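Local coordinates for conserved protein (PDB 1RFE), which is of unknown function but has the split-barrel fold of flavin-binding oxidases and probably binds coenzyme F420, perhaps as an oxidoreductase, at residues I8-S11 / E12-A16; V106-W109 / E110-G114; W144-R147 / K148-L151. All coordinates share one frame; numbering follows the deposited sequence.

How the contacts relate
From the N terminus the chain first passes through contact 1, where a loop turns into helix 12-21 and the first turn of that helix is capped. Contact 2 comes much later, at the C-terminal end of helix 98-112, and contact 3 last, where strand 140-145 winds into a short 3-10 turn. Each is a local closure, and the three follow in series without nesting or crossing. Contacts 1 and 3 touch nevertheless: Ile8 pairs with Asp145 through the backbone, and Lys148 reaches Val9 and Glu14, tying the N-terminal loop and helix to the last strand. Contact 2 stands apart, its centre about 24 Å from that of contact 1 and about 31 Å from that of contact 3.

Contact 1. Residues I8-S11 / E12-A16; sequences IVMS and EAEIA
Ser11 and Glu14 hold each other at the start of helix 12-21, and their reciprocal grip is a worked example of the capping box. The serine hydroxyl sits between its own backbone N and carbonyl carbon (chi1 69°), a placement that swings OG forward over the first turn, where it accepts from Glu14 N at 3.0 Å. Glu14 answers in the reverse direction. Its chain leaves beside its own backbone N and then runs extended, back past the serine hydroxyl, until OE1 takes the N-H of Ser11 at 3.0 Å. That donor meets the carboxylate from above its plane, 38° out of it, while the methylene CG packs against Ser11 OG at 3.1 Å.

The main chain adds the first regular helical bond, from Ile15 N to Ser11 O at 2.9 Å, with the donor almost in line with the carbonyl.

Selenomethionine Met10, the residue before the cap, points its CB at the helix and meets Ile15 CG1 at 3.8 Å in the hydrophobic staple that commonly accompanies a capping box, the two side chains crossing at a slant. Ile15 CD1 comes near the carbonyl O of Met10, and the selenium passes near Glu14 CB at 4.0 Å. The staple is laid against strand 140-145: Met10 touches Asp145, and Ile15 touches Ser143.

The carboxylate has a second partner, since Glu14 OE1 also forms a salt bridge with Lys148. One oxygen therefore serves both a backbone N-H and an ammonium group, a combination that would be expected to favour the charged carboxylate. The chemistry thus couples capping of the helix start to its anchorage: the side chain that closes the cap also fastens the helix start to the segment following the last strand.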
ATOM      1  N   ILE A   8      -0.573  -0.990  21.524  1.00 35.06           N
ATOM      2  CA  ILE A   8      -1.437  -0.806  20.355  1.00 33.20           C
ATOM      3  C   ILE A   8      -0.865  -1.418  19.062  1.00 30.97           C
ATOM      4  O   ILE A   8      -1.521  -1.365  18.033  1.00 28.96           O
ATOM      5  CB  ILE A   8      -1.754   0.691  20.124  1.00 33.38           C
ATOM      6  CG1 ILE A   8      -0.451   1.479  19.904  1.00 34.72           C
ATOM      7  CG2 ILE A   8      -2.564   1.237  21.290  1.00 33.55           C
ATOM      8  CD1 ILE A   8      -0.650   2.906  19.474  1.00 36.50           C
ATOM      9  N   VAL A   9       0.339  -1.977  19.130  1.00 29.44           N
ATOM     10  CA  VAL A   9       0.932  -2.739  18.035  1.00 29.59           C
ATOM     11  C   VAL A   9       0.024  -3.855  17.534  1.00 29.61           C
ATOM     12  O   VAL A   9      -0.699  -4.503  18.295  1.00 28.79           O
ATOM     13  CB  VAL A   9       2.330  -3.339  18.431  1.00 30.32           C
ATOM     14  CG1 VAL A   9       2.183  -4.494  19.444  1.00 30.72           C
ATOM     15  CG2 VAL A   9       3.120  -3.790  17.202  1.00 31.35           C
HETATM   16  N   MSE A  10      -0.012  -4.012  16.218  1.00 29.55           N
HETATM   17  CA  MSE A  10      -0.683  -5.155  15.613  1.00 29.09           C
HETATM   18  C   MSE A  10       0.292  -6.296  15.407  1.00 28.70           C
HETATM   19  O   MSE A  10       1.456  -6.072  15.149  1.00 28.22           O
HETATM   20  CB  MSE A  10      -1.295  -4.748  14.272  1.00 29.00           C
HETATM   21  CG  MSE A  10      -2.517  -3.872  14.419  1.00 30.98           C
HETATM   22 SE   MSE A  10      -3.655  -3.948  12.841  0.50 37.44          SE
HETATM   23  CE  MSE A  10      -2.581  -2.981  11.832  1.00 29.89           C
ATOM     24  N   SER A  11      -0.196  -7.521  15.556  1.00 28.67           N
ATOM     25  CA  SER A  11       0.565  -8.733  15.206  1.00 29.38           C
ATOM     26  C   SER A  11       0.849  -8.847  13.711  1.00 29.44           C
ATOM     27  O   SER A  11       0.166  -8.263  12.852  1.00 28.39           O
ATOM     28  CB  SER A  11      -0.205  -9.992  15.622  1.00 29.47           C
ATOM     29  OG  SER A  11      -1.383 -10.157  14.816  1.00 29.84           O
ATOM     30  N   GLU A  12       1.865  -9.620  13.403  1.00 30.69           N
ATOM     31  CA  GLU A  12       2.185  -9.933  12.021  1.00 32.22           C
ATOM     32  C   GLU A  12       0.933 -10.340  11.257  1.00 31.53           C
ATOM     33  O   GLU A  12       0.705  -9.887  10.133  1.00 31.86           O
ATOM     34  CB  GLU A  12       3.219 -11.037  11.976  1.00 32.86           C
ATOM     35  CG  GLU A  12       3.851 -11.238  10.619  1.00 38.42           C
ATOM     36  CD  GLU A  12       5.035 -12.174  10.682  1.00 45.45           C
ATOM     37  OE1 GLU A  12       4.788 -13.410  10.692  1.00 49.30           O
ATOM     38  OE2 GLU A  12       6.198 -11.656  10.755  1.00 51.66           O
ATOM     39  N   ALA A  13       0.107 -11.172  11.874  1.00 30.85           N
ATOM     40  CA  ALA A  13      -1.048 -11.695  11.191  1.00 31.31           C
ATOM     41  C   ALA A  13      -2.130 -10.640  11.038  1.00 29.27           C
ATOM     42  O   ALA A  13      -2.818 -10.626  10.064  1.00 29.98           O
ATOM     43  CB  ALA A  13      -1.614 -12.944  11.914  1.00 32.20           C
ATOM     44  N   GLU A  14      -2.300  -9.777  12.020  1.00 28.74           N
ATOM     45  CA  GLU A  14      -3.280  -8.671  11.928  1.00 27.18           C
ATOM     46  C   GLU A  14      -2.912  -7.660  10.829  1.00 26.04           C
ATOM     47  O   GLU A  14      -3.763  -7.189  10.109  1.00 25.96           O
ATOM     48  CB  GLU A  14      -3.384  -7.962  13.282  1.00 27.37           C
ATOM     49  CG  GLU A  14      -4.142  -8.767  14.354  1.00 29.37           C
ATOM     50  CD  GLU A  14      -4.013  -8.173  15.760  1.00 30.89           C
ATOM     51  OE1 GLU A  14      -3.133  -7.321  16.041  1.00 34.15           O
ATOM     52  OE2 GLU A  14      -4.817  -8.549  16.606  1.00 36.91           O
ATOM     53  N   ILE A  15      -1.628  -7.391  10.679  1.00 25.15           N
ATOM     54  CA  ILE A  15      -1.113  -6.486   9.641  1.00 24.88           C
ATOM     55  C   ILE A  15      -1.394  -7.098   8.278  1.00 24.59           C
ATOM     56  O   ILE A  15      -1.952  -6.448   7.397  1.00 23.49           O
ATOM     57  CB  ILE A  15       0.403  -6.268   9.827  1.00 24.33           C
ATOM     58  CG1 ILE A  15       0.678  -5.439  11.071  1.00 25.76           C
ATOM     59  CG2 ILE A  15       1.078  -5.583   8.594  1.00 24.59           C
ATOM     60  CD1 ILE A  15       2.153  -5.475  11.504  1.00 27.43           C
ATOM     61  N   ALA A  16      -1.052  -8.364   8.127  1.00 25.11           N
ATOM     62  CA  ALA A  16      -1.402  -9.107   6.905  1.00 26.10           C
ATOM     63  C   ALA A  16      -2.878  -8.962   6.511  1.00 26.71           C
ATOM     64  O   ALA A  16      -3.153  -8.566   5.403  1.00 26.90           O
ATOM     65  CB  ALA A  16      -0.969 -10.561   7.007  1.00 25.59           C
TER

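Contact 2. Residues V106-W109 / E110-G114; sequences VSVW and ERYTG
This is a local contact at the C-terminal end of helix 98-112, where the last turns of an alpha-helix give way to loop beside strand 36-46 of the split barrel. Regular i to i+4 bonds run down to Tyr112 N, which donates to Val108 O at 3.0 Å. At the end the pattern doubles: Trp109 O accepts from both Thr113 N and Gly114 N, so one carbonyl holds the two amides at which the chain leaves the helix.

Side chains follow the same spacing. Tyr112 lays its ring edge on Val108 O, with CD2 at 3.3 Å from it, and CD2 also meets Val108 CG1. Arg111, bent at chi3, brings its CD to 3.3 Å from Ser107 OG and its NH2 to Tyr112 OH, a bond of 3.0 Å. These polar ends are fastened to the neighbouring strand and loop: Arg111 NE to Tyr43 O, Ser107 OG to Val45 N and Tyr112 OH to Arg23 O. Val108 and Trp109 also touch Met127 of helix 122-127.

A water bridges Val108 O, to which it donates, and Thr113 OG1. The threonine methyl, anti to the backbone N, covers the indole: Thr113 CG2 makes a CH-pi contact 3.8 Å from the centroid of the six-membered ring of Trp109.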
ATOM      1  N   VAL A 106      -3.442  -9.231 -12.157  1.00 18.33           N
ATOM      2  CA  VAL A 106      -4.451 -10.145 -11.680  1.00 20.12           C
ATOM      3  C   VAL A 106      -4.873  -9.842 -10.256  1.00 19.11           C
ATOM      4  O   VAL A 106      -6.046 -10.016  -9.909  1.00 19.01           O
ATOM      5  CB  VAL A 106      -3.987 -11.605 -11.899  1.00 20.91           C
ATOM      6  CG1 VAL A 106      -4.743 -12.618 -11.047  1.00 21.38           C
ATOM      7  CG2 VAL A 106      -4.115 -11.962 -13.425  1.00 24.14           C
ATOM      8  N   SER A 107      -3.920  -9.432  -9.414  1.00 18.58           N
ATOM      9  CA  SER A 107      -4.204  -9.148  -8.030  1.00 18.61           C
ATOM     10  C   SER A 107      -5.039  -7.881  -7.929  1.00 19.40           C
ATOM     11  O   SER A 107      -5.983  -7.833  -7.142  1.00 19.97           O
ATOM     12  CB  SER A 107      -2.927  -9.123  -7.138  1.00 19.28           C
ATOM     13  OG  SER A 107      -3.185  -8.470  -5.927  1.00 20.14           O
ATOM     14  N   VAL A 108      -4.733  -6.874  -8.744  1.00 18.20           N
ATOM     15  CA  VAL A 108      -5.464  -5.656  -8.769  1.00 19.07           C
ATOM     16  C   VAL A 108      -6.890  -5.894  -9.290  1.00 18.41           C
ATOM     17  O   VAL A 108      -7.848  -5.338  -8.760  1.00 16.42           O
ATOM     18  CB  VAL A 108      -4.783  -4.557  -9.657  1.00 19.85           C
ATOM     19  CG1 VAL A 108      -5.788  -3.441  -9.984  1.00 20.98           C
ATOM     20  CG2 VAL A 108      -3.514  -3.967  -8.960  1.00 20.04           C
ATOM     21  N   TRP A 109      -6.995  -6.718 -10.320  1.00 18.28           N
ATOM     22  CA  TRP A 109      -8.263  -7.131 -10.865  1.00 18.95           C
ATOM     23  C   TRP A 109      -9.133  -7.834  -9.835  1.00 18.83           C
ATOM     24  O   TRP A 109     -10.287  -7.486  -9.683  1.00 20.26           O
ATOM     25  CB  TRP A 109      -8.074  -8.027 -12.062  1.00 18.28           C
ATOM     26  CG  TRP A 109      -9.344  -8.440 -12.700  1.00 22.35           C
ATOM     27  CD1 TRP A 109     -10.148  -9.509 -12.381  1.00 24.02           C
ATOM     28  CD2 TRP A 109      -9.943  -7.802 -13.801  1.00 20.45           C
ATOM     29  NE1 TRP A 109     -11.212  -9.558 -13.250  1.00 26.48           N
ATOM     30  CE2 TRP A 109     -11.104  -8.503 -14.117  1.00 23.23           C
ATOM     31  CE3 TRP A 109      -9.579  -6.691 -14.598  1.00 26.26           C
ATOM     32  CZ2 TRP A 109     -11.924  -8.133 -15.183  1.00 26.84           C
ATOM     33  CZ3 TRP A 109     -10.386  -6.320 -15.624  1.00 24.85           C
ATOM     34  CH2 TRP A 109     -11.555  -7.046 -15.915  1.00 23.90           C
ATOM     35  N   GLU A 110      -8.572  -8.755  -9.099  1.00 17.37           N
ATOM     36  CA  GLU A 110      -9.299  -9.482  -8.114  1.00 17.91           C
ATOM     37  C   GLU A 110      -9.644  -8.647  -6.883  1.00 18.81           C
ATOM     38  O   GLU A 110     -10.708  -8.816  -6.288  1.00 17.33           O
ATOM     39  CB  GLU A 110      -8.525 -10.723  -7.736  1.00 19.04           C
ATOM     40  CG  GLU A 110      -8.591 -11.771  -8.867  1.00 24.40           C
ATOM     41  CD  GLU A 110      -8.140 -13.150  -8.451  1.00 31.65           C
ATOM     42  OE1 GLU A 110      -7.199 -13.236  -7.631  1.00 36.32           O
ATOM     43  OE2 GLU A 110      -8.697 -14.146  -8.996  1.00 38.52           O
ATOM     44  N   ARG A 111      -8.793  -7.669  -6.573  1.00 18.10           N
ATOM     45  CA  ARG A 111      -8.936  -6.879  -5.406  1.00 19.00           C
ATOM     46  C   ARG A 111     -10.000  -5.781  -5.625  1.00 18.92           C
ATOM     47  O   ARG A 111     -10.697  -5.398  -4.700  1.00 19.61           O
ATOM     48  CB  ARG A 111      -7.601  -6.316  -4.919  1.00 16.84           C
ATOM     49  CG  ARG A 111      -6.724  -7.323  -4.149  1.00 19.24           C
ATOM     50  CD  ARG A 111      -5.271  -6.855  -3.897  1.00 17.01           C
ATOM     51  NE  ARG A 111      -5.309  -5.501  -3.361  1.00 19.35           N
ATOM     52  CZ  ARG A 111      -5.699  -5.153  -2.132  1.00 18.02           C
ATOM     53  NH1 ARG A 111      -5.966  -6.037  -1.176  1.00 18.76           N
ATOM     54  NH2 ARG A 111      -5.797  -3.876  -1.831  1.00 17.78           N
ATOM     55  N   TYR A 112     -10.139  -5.304  -6.843  1.00 20.26           N
ATOM     56  CA  TYR A 112     -10.948  -4.137  -7.080  1.00 21.31           C
ATOM     57  C   TYR A 112     -12.013  -4.303  -8.147  1.00 22.69           C
ATOM     58  O   TYR A 112     -12.811  -3.372  -8.354  1.00 23.40           O
ATOM     59  CB  TYR A 112     -10.080  -2.923  -7.423  1.00 20.82           C
ATOM     60  CG  TYR A 112      -9.053  -2.533  -6.370  1.00 18.53           C
ATOM     61  CD1 TYR A 112      -9.350  -1.635  -5.333  1.00 19.66           C
ATOM     62  CD2 TYR A 112      -7.761  -3.018  -6.449  1.00 18.10           C
ATOM     63  CE1 TYR A 112      -8.374  -1.286  -4.405  1.00 18.97           C
ATOM     64  CE2 TYR A 112      -6.794  -2.688  -5.508  1.00 17.44           C
ATOM     65  CZ  TYR A 112      -7.091  -1.838  -4.514  1.00 15.64           C
ATOM     66  OH  TYR A 112      -6.103  -1.519  -3.624  1.00 17.49           O
ATOM     67  N   THR A 113     -12.016  -5.441  -8.844  1.00 23.90           N
ATOM     68  CA  THR A 113     -12.937  -5.639  -9.941  1.00 25.07           C
ATOM     69  C   THR A 113     -13.844  -6.842  -9.717  1.00 26.84           C
ATOM     70  O   THR A 113     -15.073  -6.701  -9.823  1.00 28.15           O
ATOM     71  CB  THR A 113     -12.219  -5.710 -11.329  1.00 25.35           C
ATOM     72  OG1 THR A 113     -11.658  -4.426 -11.640  1.00 22.44           O
ATOM     73  CG2 THR A 113     -13.234  -5.956 -12.441  1.00 24.90           C
ATOM     74  N   GLY A 114     -13.264  -7.981  -9.378  1.00 27.40           N
ATOM     75  CA  GLY A 114     -13.939  -9.265  -9.391  1.00 28.23           C
ATOM     76  C   GLY A 114     -12.968 -10.443  -9.612  1.00 28.65           C
ATOM     77  O   GLY A 114     -11.759 -10.267  -9.807  1.00 29.33           O
TER
HETATM   78  O   HOH W   1      -9.293  -3.990 -10.646  1.00 22.17           O

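Contact 3. Residues W144-R147 / K148-L151; sequences WDHR and KLGL
Asp145 and Lys148 leave the backbone in different senses, the aspartate with CG anti to its own N (chi1 -171°), the lysine with CG beside its N (chi1 -61°), and the lysine chain then runs nearly straight back along the aspartate before bending at the last torsion. Lys148 CD consequently lies alongside Asp145 CB at 4.0 Å, near the same residue's carbonyl O, to which Lys148 N donates at 3.1 Å. The aspartate torsion also turns OD1 forward along the chain, where it accepts from Arg147 N at 3.1 Å. That donor comes from above the carboxylate plane, 49° out of it.

The next residue repeats the step. Leu149 N donates to His146 O at 3.2 Å, with the donor well above the carbonyl plane, and the side chains of His146 and Leu149 run next to each other in the same direction. Leu149 CD2 comes over one face of the imidazole, 4.2 Å from His146 CG. The ring is fixed from outside by its ND1 bond to the carbonyl of Tyr80, whose own ring meets it edge-to-face. A water links His146 O to Leu151 N, the second of these bonds being weak.

Charges are gathered around Asp145. Arg147 NE is a long 3.8 Å from Asp145 OD1 and lies so that no N-H points at the oxygen, which leaves a purely electrostatic attraction. Lys148 NZ is carried past the aspartate to the N-terminal loop, where it comes very close to Val9 O, probably as a hydrogen bond, though the short distance makes the detail doubtful.

Successive i to i+3 bonds, the last a weak one from Gly150 N to Arg147 O, define a short 3-10 turn, and Asp145 opens it with an Asx turn as strand 140-145 of the split barrel ends.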
ATOM      1  N   TRP A 144      -0.551   0.315  14.465  1.00 23.94           N
ATOM      2  CA  TRP A 144      -1.391   0.727  15.553  1.00 24.90           C
ATOM      3  C   TRP A 144      -2.850   0.268  15.380  1.00 24.98           C
ATOM      4  O   TRP A 144      -3.393   0.179  14.283  1.00 23.20           O
ATOM      5  CB  TRP A 144      -1.305   2.221  15.772  1.00 25.28           C
ATOM      6  CG  TRP A 144      -1.819   3.057  14.621  1.00 27.19           C
ATOM      7  CD1 TRP A 144      -3.035   3.624  14.518  1.00 27.92           C
ATOM      8  CD2 TRP A 144      -1.086   3.454  13.444  1.00 26.76           C
ATOM      9  NE1 TRP A 144      -3.139   4.319  13.330  1.00 27.43           N
ATOM     10  CE2 TRP A 144      -1.951   4.219  12.651  1.00 27.99           C
ATOM     11  CE3 TRP A 144       0.200   3.185  12.959  1.00 29.32           C
ATOM     12  CZ2 TRP A 144      -1.553   4.778  11.408  1.00 29.24           C
ATOM     13  CZ3 TRP A 144       0.585   3.717  11.727  1.00 28.54           C
ATOM     14  CH2 TRP A 144      -0.293   4.497  10.968  1.00 29.80           C
ATOM     15  N   ASP A 145      -3.458  -0.046  16.502  1.00 26.18           N
ATOM     16  CA  ASP A 145      -4.897  -0.348  16.552  1.00 27.14           C
ATOM     17  C   ASP A 145      -5.417   0.126  17.883  1.00 28.12           C
ATOM     18  O   ASP A 145      -5.188  -0.510  18.918  1.00 28.08           O
ATOM     19  CB  ASP A 145      -5.175  -1.833  16.371  1.00 27.86           C
ATOM     20  CG  ASP A 145      -6.668  -2.124  16.210  1.00 29.73           C
ATOM     21  OD1 ASP A 145      -7.481  -1.188  16.369  1.00 30.22           O
ATOM     22  OD2 ASP A 145      -7.113  -3.231  15.884  1.00 32.47           O
ATOM     23  N   HIS A 146      -6.132   1.244  17.844  1.00 29.14           N
ATOM     24  CA  HIS A 146      -6.564   1.892  19.064  1.00 29.91           C
ATOM     25  C   HIS A 146      -7.660   1.110  19.775  1.00 31.42           C
ATOM     26  O   HIS A 146      -7.921   1.365  20.937  1.00 31.74           O
ATOM     27  CB  HIS A 146      -6.963   3.336  18.803  1.00 29.47           C
ATOM     28  CG  HIS A 146      -5.786   4.256  18.654  1.00 28.44           C
ATOM     29  ND1 HIS A 146      -5.898   5.621  18.738  1.00 24.35           N
ATOM     30  CD2 HIS A 146      -4.485   4.003  18.383  1.00 29.73           C
ATOM     31  CE1 HIS A 146      -4.703   6.166  18.577  1.00 27.62           C
ATOM     32  NE2 HIS A 146      -3.833   5.205  18.358  1.00 29.36           N
ATOM     33  N   ARG A 147      -8.300   0.159  19.085  1.00 33.26           N
ATOM     34  CA  ARG A 147      -9.203  -0.788  19.767  1.00 34.56           C
ATOM     35  C   ARG A 147      -8.545  -1.571  20.910  1.00 34.78           C
ATOM     36  O   ARG A 147      -9.221  -2.047  21.839  1.00 33.77           O
ATOM     37  CB  ARG A 147      -9.800  -1.793  18.789  1.00 34.90           C
ATOM     38  CG  ARG A 147     -11.168  -1.415  18.295  1.00 39.48           C
ATOM     39  CD  ARG A 147     -11.195  -0.983  16.861  1.00 44.18           C
ATOM     40  NE  ARG A 147     -11.113  -2.142  15.998  1.00 45.99           N
ATOM     41  CZ  ARG A 147     -11.431  -2.165  14.716  1.00 49.87           C
ATOM     42  NH1 ARG A 147     -11.842  -1.056  14.084  1.00 49.35           N
ATOM     43  NH2 ARG A 147     -11.317  -3.330  14.053  1.00 51.40           N
ATOM     44  N   LYS A 148      -7.237  -1.723  20.861  1.00 35.15           N
ATOM     45  CA  LYS A 148      -6.552  -2.489  21.906  1.00 35.46           C
ATOM     46  C   LYS A 148      -6.378  -1.734  23.242  1.00 36.54           C
ATOM     47  O   LYS A 148      -5.881  -2.277  24.212  1.00 35.84           O
ATOM     48  CB  LYS A 148      -5.229  -3.006  21.364  1.00 35.71           C
ATOM     49  CG  LYS A 148      -5.399  -3.960  20.142  1.00 34.36           C
ATOM     50  CD  LYS A 148      -4.053  -4.121  19.431  1.00 34.97           C
ATOM     51  CE  LYS A 148      -4.048  -5.273  18.431  1.00 33.36           C
ATOM     52  NZ  LYS A 148      -2.684  -5.847  18.441  1.00 35.42           N
ATOM     53  N   LEU A 149      -6.798  -0.481  23.273  1.00 38.65           N
ATOM     54  CA  LEU A 149      -6.847   0.329  24.498  1.00 39.64           C
ATOM     55  C   LEU A 149      -8.052   0.059  25.386  1.00 40.14           C
ATOM     56  O   LEU A 149      -8.007   0.348  26.589  1.00 41.06           O
ATOM     57  CB  LEU A 149      -6.880   1.814  24.146  1.00 39.68           C
ATOM     58  CG  LEU A 149      -5.567   2.592  23.973  1.00 41.22           C
ATOM     59  CD1 LEU A 149      -4.332   1.709  24.037  1.00 42.57           C
ATOM     60  CD2 LEU A 149      -5.590   3.462  22.732  1.00 41.38           C
ATOM     61  N   GLY A 150      -9.129  -0.435  24.799  1.00 40.16           N
ATOM     62  CA  GLY A 150     -10.337  -0.688  25.550  1.00 40.73           C
ATOM     63  C   GLY A 150     -11.034   0.592  25.969  1.00 41.07           C
ATOM     64  O   GLY A 150     -11.822   0.587  26.928  1.00 41.46           O
ATOM     65  N   LEU A 151     -10.761   1.683  25.256  1.00 40.71           N
ATOM     66  CA  LEU A 151     -11.516   2.903  25.429  1.00 41.10           C
ATOM     67  C   LEU A 151     -13.006   2.691  25.180  1.00 41.57           C
ATOM     68  O   LEU A 151     -13.411   1.756  24.498  1.00 41.72           O
ATOM     69  CB  LEU A 151     -11.004   4.011  24.513  1.00 41.18           C
ATOM     70  CG  LEU A 151      -9.954   4.999  25.027  1.00 43.08           C
ATOM     71  CD1 LEU A 151      -9.284   4.632  26.371  1.00 44.80           C
ATOM     72  CD2 LEU A 151      -8.903   5.245  23.944  1.00 41.77           C
TER
HETATM   73  O   HOH W   2     -10.421   1.363  22.526  1.00 32.02           O